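Local coordinates for protein SusD homolog (Bacteroides thetaiotaomicron, PDB 4MRU) that probably binds mucin O-glycans at the cell surface as a SusD-like outer-membrane lipoprotein with a largely helical, TPR-like fold, at residues 56-62 with 255-261; 65-71 with 296-300; 348-352 with 397-402. One frame throughout, in Å; residues are numbered along the deposited sequence.

Contact 1: 56-62 with 255-261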
loop_
_atom_site.group_PDB
_atom_site.type_symbol
_atom_site.label_atom_id
_atom_site.label_comp_id
_atom_site.label_asym_id
_atom_site.label_seq_id
_atom_site.Cartn_x
_atom_site.Cartn_y
_atom_site.Cartn_z
ATOM N N GLY A 56 3.772 5.110 8.515
ATOM C CA GLY A 56 3.861 6.451 9.121
ATOM C C GLY A 56 2.663 7.322 8.855
ATOM O O GLY A 56 2.747 8.568 8.923
ATOM N N TYR A 57 1.499 6.697 8.616
ATOM C CA TYR A 57 0.289 7.444 8.254
ATOM C C TYR A 57 -0.672 7.670 9.421
ATOM O O TYR A 57 -1.270 8.752 9.521
ATOM C CB TYR A 57 -0.504 6.729 7.187
ATOM C CG TYR A 57 0.024 6.725 5.769
ATOM C CD1 TYR A 57 0.993 7.624 5.316
ATOM C CD2 TYR A 57 -0.535 5.865 4.838
ATOM C CE1 TYR A 57 1.392 7.615 3.981
ATOM C CE2 TYR A 57 -0.119 5.844 3.522
ATOM C CZ TYR A 57 0.847 6.699 3.099
ATOM O OH TYR A 57 1.224 6.667 1.801
ATOM N N PHE A 58 -0.828 6.670 10.284
ATOM C CA PHE A 58 -1.820 6.697 11.361
ATOM C C PHE A 58 -1.298 6.042 12.606
ATOM O O PHE A 58 -0.514 5.094 12.559
ATOM C CB PHE A 58 -3.100 5.929 11.038
ATOM C CG PHE A 58 -3.748 6.326 9.768
ATOM C CD1 PHE A 58 -4.189 7.608 9.591
ATOM C CD2 PHE A 58 -3.867 5.423 8.751
ATOM C CE1 PHE A 58 -4.759 7.987 8.411
ATOM C CE2 PHE A 58 -4.424 5.812 7.545
ATOM C CZ PHE A 58 -4.855 7.093 7.378
ATOM N N GLY A 59 -1.787 6.549 13.728
ATOM C CA GLY A 59 -1.618 5.890 15.016
ATOM C C GLY A 59 -3.005 5.692 15.685
ATOM O O GLY A 59 -4.008 6.323 15.315
ATOM N N GLU A 60 -2.989 4.846 16.690
ATOM C CA GLU A 60 -4.170 4.390 17.372
ATOM C C GLU A 60 -4.403 5.338 18.547
ATOM O O GLU A 60 -3.494 5.724 19.271
ATOM C CB GLU A 60 -3.995 2.928 17.825
ATOM C CG GLU A 60 -3.505 1.926 16.756
ATOM C CD GLU A 60 -2.054 1.518 16.894
ATOM O OE1 GLU A 60 -1.257 2.348 17.360
ATOM O OE2 GLU A 60 -1.713 0.373 16.499
ATOM N N THR A 61 -5.643 5.728 18.729
ATOM C CA THR A 61 -6.019 6.651 19.799
ATOM C C THR A 61 -6.349 5.982 21.092
ATOM O O THR A 61 -6.446 6.647 22.134
ATOM C CB THR A 61 -7.306 7.423 19.415
ATOM O OG1 THR A 61 -8.359 6.475 19.162
ATOM C CG2 THR A 61 -7.071 8.269 18.217
ATOM N N ARG A 62 -6.487 4.654 21.074
ATOM C CA ARG A 62 -6.985 3.960 22.260
ATOM C C ARG A 62 -5.851 3.573 23.203
ATOM O O ARG A 62 -5.146 2.596 22.965
ATOM C CB ARG A 62 -7.820 2.731 21.869
ATOM C CG ARG A 62 -9.056 3.117 21.040
ATOM C CD ARG A 62 -9.988 4.048 21.824
ATOM N NE ARG A 62 -11.041 4.600 20.983
ATOM C CZ ARG A 62 -11.903 5.534 21.360
ATOM N NH1 ARG A 62 -11.856 6.040 22.605
ATOM N NH2 ARG A 62 -12.825 5.954 20.482
ATOM N N TRP A 255 -15.976 5.883 15.080
ATOM C CA TRP A 255 -15.248 5.200 16.170
ATOM C C TRP A 255 -14.120 6.048 16.721
ATOM O O TRP A 255 -13.820 5.977 17.911
ATOM C CB TRP A 255 -14.631 3.912 15.687
ATOM C CG TRP A 255 -15.552 2.921 15.055
ATOM C CD1 TRP A 255 -16.912 2.977 14.944
ATOM C CD2 TRP A 255 -15.146 1.705 14.433
ATOM N NE1 TRP A 255 -17.376 1.873 14.261
ATOM C CE2 TRP A 255 -16.307 1.064 13.964
ATOM C CE3 TRP A 255 -13.905 1.091 14.232
ATOM C CZ2 TRP A 255 -16.259 -0.157 13.320
ATOM C CZ3 TRP A 255 -13.863 -0.120 13.585
ATOM C CH2 TRP A 255 -15.025 -0.717 13.109
ATOM N N LYS A 256 -13.494 6.822 15.849
ATOM C CA LYS A 256 -12.382 7.702 16.207
ATOM C C LYS A 256 -11.208 6.928 16.854
ATOM O O LYS A 256 -10.623 7.403 17.826
ATOM C CB LYS A 256 -12.880 8.846 17.121
ATOM C CG LYS A 256 -14.108 9.570 16.540
ATOM C CD LYS A 256 -14.542 10.736 17.412
ATOM C CE LYS A 256 -15.957 11.132 17.074
ATOM N NZ LYS A 256 -16.301 12.453 17.668
ATOM N N ASP A 257 -10.898 5.752 16.298
ATOM C CA ASP A 257 -9.857 4.880 16.785
ATOM C C ASP A 257 -8.456 5.230 16.228
ATOM O O ASP A 257 -7.470 4.686 16.679
ATOM C CB ASP A 257 -10.156 3.424 16.432
ATOM C CG ASP A 257 -11.178 2.769 17.341
ATOM O OD1 ASP A 257 -11.624 3.384 18.330
ATOM O OD2 ASP A 257 -11.535 1.614 17.034
ATOM N N TYR A 258 -8.371 6.102 15.234
ATOM C CA TYR A 258 -7.101 6.449 14.585
ATOM C C TYR A 258 -6.998 7.936 14.324
ATOM O O TYR A 258 -7.993 8.604 13.973
ATOM C CB TYR A 258 -6.905 5.682 13.246
ATOM C CG TYR A 258 -7.133 4.221 13.455
ATOM C CD1 TYR A 258 -6.134 3.419 13.974
ATOM C CD2 TYR A 258 -8.425 3.667 13.322
ATOM C CE1 TYR A 258 -6.384 2.075 14.282
ATOM C CE2 TYR A 258 -8.663 2.327 13.649
ATOM C CZ TYR A 258 -7.639 1.564 14.127
ATOM O OH TYR A 258 -7.892 0.277 14.486
ATOM N N ARG A 259 -5.775 8.455 14.436
ATOM C CA ARG A 259 -5.493 9.800 13.983
ATOM C C ARG A 259 -4.211 9.764 13.163
ATOM O O ARG A 259 -3.496 8.769 13.114
ATOM C CB ARG A 259 -5.392 10.795 15.157
ATOM C CG ARG A 259 -6.680 11.067 15.925
ATOM C CD ARG A 259 -7.585 11.851 15.025
ATOM N NE ARG A 259 -8.939 12.174 15.494
ATOM C CZ ARG A 259 -10.064 11.588 15.077
ATOM N NH1 ARG A 259 -10.053 10.506 14.303
ATOM N NH2 ARG A 259 -11.222 12.088 15.460
ATOM N N VAL A 260 -3.933 10.873 12.527
ATOM C CA VAL A 260 -2.811 10.971 11.641
ATOM C C VAL A 260 -1.490 10.918 12.401
ATOM O O VAL A 260 -1.337 11.488 13.479
ATOM C CB VAL A 260 -2.914 12.275 10.795
ATOM C CG1 VAL A 260 -1.730 12.392 9.860
ATOM C CG2 VAL A 260 -4.195 12.275 10.007
ATOM N N GLY A 261 -0.524 10.231 11.789
ATOM C CA GLY A 261 0.775 10.028 12.353
ATOM C C GLY A 261 1.733 11.198 12.186
ATOM O O GLY A 261 1.561 12.061 11.305
#

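Contact 2: 65-71 with 296-300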
loop_
_atom_site.group_PDB
_atom_site.type_symbol
_atom_site.label_atom_id
_atom_site.label_comp_id
_atom_site.label_asym_id
_atom_site.label_seq_id
_atom_site.Cartn_x
_atom_site.Cartn_y
_atom_site.Cartn_z
ATOM N N TRP A 65 -5.027 0.090 24.709
ATOM C CA TRP A 65 -4.473 -1.000 23.903
ATOM C C TRP A 65 -2.964 -1.125 24.170
ATOM O O TRP A 65 -2.191 -0.223 23.811
ATOM C CB TRP A 65 -4.697 -0.804 22.401
ATOM C CG TRP A 65 -6.139 -0.758 21.912
ATOM C CD1 TRP A 65 -7.264 -1.001 22.650
ATOM C CD2 TRP A 65 -6.583 -0.508 20.582
ATOM N NE1 TRP A 65 -8.379 -0.875 21.862
ATOM C CE2 TRP A 65 -7.992 -0.587 20.588
ATOM C CE3 TRP A 65 -5.940 -0.194 19.383
ATOM C CZ2 TRP A 65 -8.750 -0.380 19.465
ATOM C CZ3 TRP A 65 -6.709 0.023 18.265
ATOM C CH2 TRP A 65 -8.100 -0.050 18.321
ATOM N N LEU A 66 -2.557 -2.268 24.706
ATOM C CA LEU A 66 -1.131 -2.525 25.017
ATOM C C LEU A 66 -0.439 -3.569 24.136
ATOM O O LEU A 66 0.785 -3.717 24.218
ATOM C CB LEU A 66 -1.010 -2.941 26.476
ATOM C CG LEU A 66 -1.522 -1.869 27.473
ATOM C CD1 LEU A 66 -1.415 -2.382 28.893
ATOM C CD2 LEU A 66 -0.779 -0.567 27.329
ATOM N N GLU A 67 -1.220 -4.281 23.316
ATOM C CA GLU A 67 -0.713 -5.197 22.298
ATOM C C GLU A 67 -1.150 -4.708 20.936
ATOM O O GLU A 67 -2.191 -5.124 20.408
ATOM C CB GLU A 67 -1.221 -6.611 22.552
ATOM C CG GLU A 67 -0.851 -7.136 23.924
ATOM C CD GLU A 67 -1.410 -8.540 24.146
ATOM O OE1 GLU A 67 -0.804 -9.525 23.664
ATOM O OE2 GLU A 67 -2.447 -8.664 24.804
ATOM N N LYS A 68 -0.300 -3.850 20.347
ATOM C CA LYS A 68 -0.630 -3.102 19.172
ATOM C C LYS A 68 0.315 -3.372 18.013
ATOM O O LYS A 68 1.514 -3.636 18.176
ATOM C CB LYS A 68 -0.564 -1.613 19.482
ATOM C CG LYS A 68 -1.536 -1.115 20.519
ATOM C CD LYS A 68 -1.628 0.418 20.507
ATOM C CE LYS A 68 -0.344 1.054 21.029
ATOM N NZ LYS A 68 -0.458 2.535 21.135
ATOM N N TYR A 69 -0.229 -3.233 16.808
ATOM C CA TYR A 69 0.593 -3.282 15.625
ATOM C C TYR A 69 1.683 -2.209 15.728
ATOM O O TYR A 69 2.871 -2.510 15.445
ATOM C CB TYR A 69 -0.219 -3.078 14.341
ATOM C CG TYR A 69 -0.980 -4.311 13.839
ATOM C CD1 TYR A 69 -2.195 -4.694 14.390
ATOM C CD2 TYR A 69 -0.461 -5.087 12.819
ATOM C CE1 TYR A 69 -2.892 -5.809 13.905
ATOM C CE2 TYR A 69 -1.129 -6.211 12.347
ATOM C CZ TYR A 69 -2.331 -6.571 12.885
ATOM O OH TYR A 69 -2.967 -7.658 12.366
ATOM N N SER A 70 1.333 -0.993 16.172
ATOM C CA SER A 70 2.309 0.144 16.142
ATOM C C SER A 70 3.523 -0.060 17.069
ATOM O O SER A 70 4.605 0.502 16.816
ATOM C CB SER A 70 1.640 1.453 16.471
ATOM O OG SER A 70 1.096 1.403 17.757
ATOM N N THR A 71 3.350 -0.876 18.102
ATOM C CA THR A 71 4.456 -1.204 19.040
ATOM C C THR A 71 5.067 -2.595 18.785
ATOM O O THR A 71 5.867 -3.101 19.591
ATOM C CB THR A 71 4.015 -1.043 20.510
ATOM O OG1 THR A 71 2.832 -1.804 20.778
ATOM C CG2 THR A 71 3.799 0.437 20.805
ATOM N N ILE A 296 3.897 7.576 16.332
ATOM C CA ILE A 296 3.522 6.161 16.170
ATOM C C ILE A 296 4.442 5.248 16.978
ATOM O O ILE A 296 5.646 5.379 16.899
ATOM C CB ILE A 296 3.549 5.748 14.687
ATOM C CG1 ILE A 296 2.489 6.545 13.945
ATOM C CG2 ILE A 296 3.326 4.241 14.521
ATOM C CD1 ILE A 296 2.612 6.476 12.454
ATOM N N GLY A 297 3.837 4.337 17.730
ATOM C CA GLY A 297 4.576 3.412 18.599
ATOM C C GLY A 297 4.862 3.896 20.016
ATOM O O GLY A 297 6.018 3.967 20.447
ATOM N N ILE A 298 3.790 4.183 20.740
ATOM C CA ILE A 298 3.834 4.745 22.039
ATOM C C ILE A 298 2.764 4.091 22.917
ATOM O O ILE A 298 1.891 3.446 22.390
ATOM C CB ILE A 298 3.518 6.243 21.990
ATOM C CG1 ILE A 298 2.125 6.480 21.411
ATOM C CG2 ILE A 298 4.596 6.998 21.189
ATOM C CD1 ILE A 298 1.597 7.889 21.579
ATOM N N ASN A 299 2.857 4.305 24.234
ATOM C CA ASN A 299 1.794 4.014 25.189
ATOM C C ASN A 299 1.498 5.322 25.905
ATOM O O ASN A 299 2.126 5.644 26.895
ATOM C CB ASN A 299 2.193 2.913 26.183
ATOM C CG ASN A 299 2.402 1.521 25.547
ATOM O OD1 ASN A 299 3.091 0.688 26.124
ATOM N ND2 ASN A 299 1.775 1.257 24.455
ATOM N N SER A 300 0.605 6.138 25.362
ATOM C CA SER A 300 0.369 7.457 25.928
ATOM C C SER A 300 -0.161 7.372 27.354
ATOM O O SER A 300 -1.014 6.540 27.631
ATOM C CB SER A 300 -0.655 8.239 25.093
ATOM O OG SER A 300 -0.969 9.502 25.690
HETATM O O HOH W 1 -1.337 2.395 24.274
HETATM O O HOH W 2 1.808 -1.270 23.250
HETATM O O HOH W 3 1.245 3.800 19.115
#

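Contact 3: 348-352 with 397-402. With EDO (1,2-ethanediol), chain L.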
loop_
_atom_site.group_PDB
_atom_site.type_symbol
_atom_site.label_atom_id
_atom_site.label_comp_id
_atom_site.label_asym_id
_atom_site.label_seq_id
_atom_site.Cartn_x
_atom_site.Cartn_y
_atom_site.Cartn_z
ATOM N N ALA A 348 13.671 10.668 -16.002
ATOM C CA ALA A 348 13.361 10.531 -14.579
ATOM C C ALA A 348 12.825 11.813 -13.957
ATOM O O ALA A 348 11.790 11.759 -13.297
ATOM C CB ALA A 348 14.591 10.059 -13.816
ATOM N N LYS A 349 13.476 12.962 -14.189
ATOM C CA LYS A 349 12.970 14.223 -13.619
ATOM C C LYS A 349 11.555 14.573 -14.119
ATOM O O LYS A 349 10.711 15.033 -13.356
ATOM C CB LYS A 349 13.896 15.402 -13.928
ATOM C CG LYS A 349 13.424 16.755 -13.396
ATOM C CD LYS A 349 14.261 17.896 -13.903
ATOM C CE LYS A 349 13.849 19.212 -13.254
ATOM N NZ LYS A 349 14.666 20.365 -13.695
ATOM N N ASP A 350 11.314 14.370 -15.422
ATOM C CA ASP A 350 10.014 14.681 -15.991
ATOM C C ASP A 350 8.897 13.809 -15.395
ATOM O O ASP A 350 7.825 14.313 -15.082
ATOM C CB ASP A 350 10.061 14.565 -17.507
ATOM C CG ASP A 350 10.971 15.624 -18.107
ATOM O OD1 ASP A 350 11.180 16.665 -17.435
ATOM O OD2 ASP A 350 11.492 15.417 -19.209
ATOM N N PHE A 351 9.160 12.516 -15.240
ATOM C CA PHE A 351 8.174 11.629 -14.592
ATOM C C PHE A 351 7.942 12.024 -13.146
ATOM O O PHE A 351 6.814 11.986 -12.674
ATOM C CB PHE A 351 8.612 10.170 -14.657
ATOM C CG PHE A 351 8.450 9.554 -16.033
ATOM C CD1 PHE A 351 7.224 9.593 -16.684
ATOM C CD2 PHE A 351 9.513 8.950 -16.666
ATOM C CE1 PHE A 351 7.056 9.024 -17.947
ATOM C CE2 PHE A 351 9.365 8.385 -17.943
ATOM C CZ PHE A 351 8.135 8.437 -18.593
ATOM N N TYR A 352 9.017 12.384 -12.446
ATOM C CA TYR A 352 8.904 12.821 -11.073
ATOM C C TYR A 352 8.015 14.048 -10.986
ATOM O O TYR A 352 7.064 14.098 -10.183
ATOM C CB TYR A 352 10.299 13.124 -10.490
ATOM C CG TYR A 352 10.314 13.785 -9.119
ATOM C CD1 TYR A 352 10.023 13.061 -7.961
ATOM C CD2 TYR A 352 10.641 15.114 -8.981
ATOM C CE1 TYR A 352 10.049 13.656 -6.726
ATOM C CE2 TYR A 352 10.702 15.712 -7.749
ATOM C CZ TYR A 352 10.396 14.982 -6.623
ATOM O OH TYR A 352 10.472 15.606 -5.421
ATOM N N THR A 397 14.570 17.121 0.232
ATOM C CA THR A 397 13.741 18.202 -0.286
ATOM C C THR A 397 13.002 17.777 -1.506
ATOM O O THR A 397 13.289 16.726 -2.115
ATOM C CB THR A 397 14.611 19.404 -0.656
ATOM O OG1 THR A 397 15.493 19.016 -1.687
ATOM C CG2 THR A 397 15.446 19.908 0.548
ATOM N N VAL A 398 12.053 18.602 -1.917
ATOM C CA VAL A 398 11.260 18.299 -3.124
ATOM C C VAL A 398 12.029 18.536 -4.423
ATOM O O VAL A 398 11.946 17.734 -5.361
ATOM C CB VAL A 398 9.979 19.135 -3.200
ATOM C CG1 VAL A 398 9.195 18.785 -4.463
ATOM C CG2 VAL A 398 9.115 18.912 -1.958
ATOM N N LYS A 399 12.806 19.603 -4.462
ATOM C CA LYS A 399 13.467 19.997 -5.711
ATOM C C LYS A 399 14.431 18.912 -6.242
ATOM O O LYS A 399 15.335 18.446 -5.543
ATOM C CB LYS A 399 14.192 21.337 -5.535
ATOM C CG LYS A 399 14.796 21.940 -6.814
ATOM C CD LYS A 399 15.436 23.293 -6.544
ATOM C CE LYS A 399 15.941 23.991 -7.800
ATOM N NZ LYS A 399 17.027 23.189 -8.434
ATOM N N TRP A 400 14.255 18.575 -7.510
ATOM C CA TRP A 400 15.095 17.562 -8.197
ATOM C C TRP A 400 16.592 17.899 -8.149
ATOM O O TRP A 400 16.991 19.054 -8.301
ATOM C CB TRP A 400 14.616 17.372 -9.648
ATOM C CG TRP A 400 15.320 16.264 -10.389
ATOM C CD1 TRP A 400 16.373 16.387 -11.255
ATOM C CD2 TRP A 400 15.038 14.871 -10.294
ATOM N NE1 TRP A 400 16.757 15.154 -11.698
ATOM C CE2 TRP A 400 15.929 14.211 -11.140
ATOM C CE3 TRP A 400 14.115 14.117 -9.565
ATOM C CZ2 TRP A 400 15.919 12.819 -11.301
ATOM C CZ3 TRP A 400 14.066 12.730 -9.763
ATOM C CH2 TRP A 400 14.961 12.108 -10.611
ATOM N N ASN A 401 17.415 16.880 -7.899
ATOM C CA ASN A 401 18.855 17.054 -7.861
ATOM C C ASN A 401 19.342 16.799 -9.275
ATOM O O ASN A 401 19.259 15.690 -9.759
ATOM C CB ASN A 401 19.519 16.108 -6.873
ATOM C CG ASN A 401 21.019 16.337 -6.757
ATOM O OD1 ASN A 401 21.691 16.649 -7.739
ATOM N ND2 ASN A 401 21.558 16.113 -5.583
ATOM N N GLU A 402 19.876 17.814 -9.913
ATOM C CA GLU A 402 20.209 17.757 -11.356
ATOM C C GLU A 402 21.393 16.858 -11.677
ATOM O O GLU A 402 21.724 16.662 -12.851
ATOM C CB GLU A 402 20.469 19.174 -11.868
ATOM C CG GLU A 402 19.275 20.125 -11.789
ATOM C CD GLU A 402 18.073 19.722 -12.625
ATOM O OE1 GLU A 402 18.204 18.982 -13.646
ATOM O OE2 GLU A 402 16.962 20.203 -12.297
HETATM C C1 EDO L . 19.337 22.044 -5.620
HETATM O O1 EDO L . 18.691 21.370 -6.728
HETATM C C2 EDO L . 19.922 23.407 -5.980
HETATM O O2 EDO L . 18.955 24.292 -6.590
HETATM O O HOH W 4 16.872 19.996 -15.764
#

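Contact 1: 56-62 with 255-261
A chi1 of 58° sets Thr61 OG1 between its own N and carbonyl carbon, where it donates to Lys256 O over 2.8 Å, in the carbonyl plane and on a lone pair; a bend at chi2 (-61°) carries the Arg62 guanidinium to Asp257. Both groups sit at one end of a two-stranded antiparallel sheet formed by strands 58-60 and 258-260. Its register is fixed by the hydrogen-bonded pair Gly59-Arg259, in which Gly59 N to Arg259 O and Arg259 N to Gly59 O both measure 2.9 Å. Glu60 and Tyr258 form a non-hydrogen-bonded pair on one face, Glu60 CG lying 3.8 Å from Tyr258 CE1, while the Glu60 carboxylate reaches on to Ser70. Thr61 CG2 packs against Arg259 CG at 3.6 Å. Beyond the strands, Gly261 N donates to Tyr57 O (2.8 Å) from above the carbonyl plane; any CB on Gly261 would press against Gly56 O and the Tyr57 carbonyl carbon, so the close backbone approach suits glycine. At the other end the Arg62 guanidinium is held along its edge: NE and NH2 meet Asp257 OD1 and Trp255 O close to its plane, and NH1 pairs with Asp304, the first residue of helix 304-309. The salt bridge from Arg62 NE to Asp257 OD1 spans 3.0 Å and meets the oxygen on its anti side, tilted out of the carboxylate plane, with guanidinium and carboxylate planes 89° apart.

Contact 2: 65-71 with 296-300
Lys68 NZ is held by several groups at once: it donates to Ile298 O across 2.8 Å, the nitrogen lying nearly in line with the carbonyl bond (C=O...N angle 166°), and to water 3 at 2.9 Å. A weaker link to water 1 and a long, weak ion pair with Glu60 OE1 add to these. The lysine chain turns at chi3 (-70°), which brings its end over to the carbonyl, and it slides past the Asn299 side chain running the opposite way, CE 4.0 Å from Asn299 ND2. Replacing this lysine by alanine would probably leave Ile298 O without its ammonium donor and let water 3 shift, weakening the link between the two loops. That water also takes the Ile298 N-H and donates to Ser70 OG at 2.8 Å, while Ser70 OG has a protein partner in Glu60. A second water-mediated link lies at Asn299, whose ND2 donates to water 2 over 2.8 Å; the same water donates to Thr71 OG1, a group paired also with Asn73. The Asn299 carbonyl oxygen OD1, in turn, is held by Lys449. Carbon contacts complete the fit: Thr71 CG2 rests 3.7 Å from Gly297 C, and Ser70 CB touches Ile296 CG2 at 3.8 Å. Gly297 has a backbone conformation in which a CB would collide with the preceding carbonyl oxygen, and it would also crowd Ser70 O. With neither segment in a helix or strand, this is a largely buried, water-bridged loop-to-loop junction, consistent with the long irregular excursions that SusD-like proteins carry beside their TPR-like helices.

Contact 3: 348-352 with 397-402
Trp400 and Lys349 make the tight half of this contact, an aliphatic chain lying over an indole. Lys349 CB stands 3.6 Å from the centroid of the five-membered ring of Trp400 and only 8° off the ring normal, which meets the geometry of a CH-pi interaction. Lys349 CG follows across the same face, 3.6 Å from Trp400 CG. With its CG anti to the backbone N (chi1 179°) and every later torsion extended, the lysine runs straight across the ring and beyond it. The six-membered ring is met by two further residues of the helix: Ala348 CB touches Trp400 CH2 at 3.8 Å, and Tyr352 CD2 comes within 3.7 Å of Trp400 CE3, with the two ring planes inclined at 44°. The tyrosine hydroxyl passes on to the backbone of the loop, Tyr352 OH donating to Val398 O over 2.6 Å in the carbonyl plane and on a lone pair. Ala348, Lys349 and Tyr352 thus offer one side of helix 348-363 to the irregular connection that leads into helix 408-423, consistent with the TPR-like helical fold of SusD homologs. Helix 408-423 also touches the loop, Trp400 resting on Asn411 and Val398 on Gln418. The looser half lies where the lysine ends. Lys349 NZ forms a salt bridge with Glu402 OE2 at 2.7 Å, the oxygen offering its syn lone pair, but Glu402 is exposed, and water 4 bridges NZ to its other oxygen, OE1. A bound magnesium ion lies about 4 Å from the Lys349 side chain. Asn373, a magnesium-binding residue of this protein, is about 6 Å from that side chain, although its metal is not bound to this chain in the model. Lys399 donates through NZ to both hydroxyls of an ethanediol, probably from the crystallisation liquor.

From the N terminus, segments 56-62 and 65-71 follow each other closely after helix 40-54. The chain then runs through many helices before 255-261 returns to close contact 1, and 296-300 closes contact 2. Their segments alternate along the sequence, so the two closures cross. They also touch in space: Glu60 OE1 lies 2.6 Å from Ser70 OG, a probable hydrogen bond, and Ile296 CD1 packs on Phe58 O. Together they tie the region after helix 40-54 to that around helices 248-254 and 304-309. Contact 3 follows in series, closing a shorter excursion of 44 residues, from helix 348-363 through helix 368-371 to the loop before helix 408-423, its centre about 32 Å from that of contact 1.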